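Local structure of B-type Cna protein (Enterococcus faecium, 6FWY) at residues A[177-182]-A[212-217]. The protein is of unknown function but, as a thioester-domain surface protein of the LPXTG-anchored type, probably helps the bacterium attach to host surfaces. Sequence-based numbering, arbitrary orientation.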
# COMPACT_ATOMS: atom_id res chain seq x y z
N TYR A 177 -26.17 11.48 -0.72
CA TYR A 177 -24.94 11.07 -1.42
C TYR A 177 -24.42 9.76 -0.84
O TYR A 177 -24.55 9.52 0.35
CB TYR A 177 -23.86 12.15 -1.28
CG TYR A 177 -24.25 13.48 -1.86
CD1 TYR A 177 -24.99 14.39 -1.10
CD2 TYR A 177 -23.89 13.84 -3.16
CE1 TYR A 177 -25.36 15.62 -1.61
CE2 TYR A 177 -24.26 15.07 -3.69
CZ TYR A 177 -25.00 15.96 -2.91
OH TYR A 177 -25.38 17.19 -3.40
N LYS A 178 -23.88 8.89 -1.68
CA LYS A 178 -23.17 7.67 -1.26
C LYS A 178 -21.65 7.86 -1.26
O LYS A 178 -21.11 8.36 -2.24
CB LYS A 178 -23.53 6.48 -2.17
CG LYS A 178 -24.92 5.97 -1.87
CD LYS A 178 -25.47 5.01 -2.88
CE LYS A 178 -26.88 4.67 -2.43
NZ LYS A 178 -27.67 3.93 -3.46
N THR A 179 -20.99 7.46 -0.18
CA THR A 179 -19.53 7.42 -0.10
C THR A 179 -19.06 6.01 -0.41
O THR A 179 -19.77 5.04 -0.11
CB THR A 179 -18.98 7.81 1.28
OG1 THR A 179 -19.43 6.87 2.25
CG2 THR A 179 -19.42 9.20 1.67
N ALA A 180 -17.87 5.90 -1.00
CA ALA A 180 -17.26 4.61 -1.29
C ALA A 180 -15.74 4.68 -1.25
O ALA A 180 -15.15 5.67 -1.67
CB ALA A 180 -17.73 4.07 -2.64
N SER A 181 -15.11 3.63 -0.73
CA SER A 181 -13.66 3.52 -0.68
C SER A 181 -13.23 2.06 -0.50
O SER A 181 -13.93 1.27 0.12
CB SER A 181 -13.08 4.36 0.46
OG SER A 181 -11.66 4.41 0.41
N ASN A 182 -12.06 1.74 -1.04
CA ASN A 182 -11.42 0.45 -0.77
C ASN A 182 -10.49 0.49 0.45
O ASN A 182 -9.81 -0.48 0.73
CB ASN A 182 -10.67 -0.05 -2.00
CG ASN A 182 -9.46 0.79 -2.34
OD1 ASN A 182 -9.37 1.96 -1.96
ND2 ASN A 182 -8.53 0.20 -3.08
N ASN A 212 -18.64 18.18 10.18
CA ASN A 212 -18.41 17.99 8.73
C ASN A 212 -17.76 16.66 8.32
O ASN A 212 -17.15 16.58 7.26
CB ASN A 212 -17.62 19.18 8.13
CG ASN A 212 -18.47 20.43 7.96
OD1 ASN A 212 -18.23 21.44 8.61
ND2 ASN A 212 -19.52 20.36 7.13
N THR A 213 -17.93 15.62 9.13
CA THR A 213 -17.27 14.33 8.90
C THR A 213 -18.30 13.26 8.54
O THR A 213 -19.34 13.18 9.16
CB THR A 213 -16.42 13.93 10.12
OG1 THR A 213 -15.55 15.01 10.45
CG2 THR A 213 -15.57 12.68 9.84
N VAL A 214 -18.01 12.46 7.52
CA VAL A 214 -18.90 11.39 7.04
C VAL A 214 -18.16 10.07 7.02
O VAL A 214 -16.92 10.02 6.99
CB VAL A 214 -19.49 11.68 5.64
CG1 VAL A 214 -20.30 12.97 5.65
CG2 VAL A 214 -18.42 11.78 4.56
N LYS A 215 -18.92 8.98 7.02
CA LYS A 215 -18.35 7.65 6.94
C LYS A 215 -18.14 7.27 5.48
O LYS A 215 -18.80 7.79 4.61
CB LYS A 215 -19.26 6.66 7.65
CG LYS A 215 -19.17 6.79 9.16
CD LYS A 215 -20.43 6.31 9.85
CE LYS A 215 -20.20 6.01 11.33
NZ LYS A 215 -19.68 4.62 11.53
N LEU A 216 -17.20 6.35 5.27
CA LEU A 216 -16.94 5.74 3.96
C LEU A 216 -17.78 4.48 3.81
O LEU A 216 -18.01 3.77 4.78
CB LEU A 216 -15.46 5.36 3.83
CG LEU A 216 -14.46 6.47 4.06
CD1 LEU A 216 -13.04 5.97 3.79
CD2 LEU A 216 -14.76 7.67 3.17
N ASN A 217 -18.18 4.18 2.57
CA ASN A 217 -19.07 3.05 2.27
C ASN A 217 -20.38 3.18 3.07
O ASN A 217 -20.83 2.25 3.75
CB ASN A 217 -18.36 1.72 2.48
CG ASN A 217 -17.09 1.62 1.64
OD1 ASN A 217 -17.12 1.88 0.45
ND2 ASN A 217 -15.97 1.28 2.25
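Thr179 has its chi1 at 63°, which sets OG1 between the backbone N and the carbonyl carbon, facing Lys215, while CG2 lies anti to that carbon; in Asn217 a chi1 of -57° sets CG beside its own backbone N and anti to the carbonyl carbon, and the amide that CG carries meets Ser181. The Thr179 hydroxyl donates to the backbone carbonyl of Lys215, with OG1 to O at 2.6 Å and the donor tilted slightly from the carbonyl plane. The same oxygen receives the N-H of Ser218, so this buried hydroxyl both gives and accepts.

Asn217 grips the backbone of Ser181 with both ends of its amide. Ser181 N donates to Asn217 OD1 at 2.9 Å, approaching from above the side-chain carbonyl plane, and Asn217 ND2 returns a bond to Ser181 O, also 2.9 Å, with the acceptor lying in the amide plane. This pair of bonds fixes the rotation of the amide and gives both the N-H and the C=O of Ser181 a side-chain partner in place of a backbone one. Asn217 OD1 also sits 3.2 Å from Ala180 CA.

The apolar contacts are slight: Thr179 CG2 meets Val214 CG2 at 4.0 Å, and Leu216 CD1 reaches Ser181 CB at 3.7 Å. Ser181 OG is held by Glu158 O.

The contact lies where the chain changes sheets. Residues 213-215 pair with strand 185-191 in the large antiparallel sheet; past Asn217 the chain enters strand 218-225, which runs antiparallel beside 172-181 in the five-stranded sheet, where strand 159-169 flanks 172-181 on its other edge.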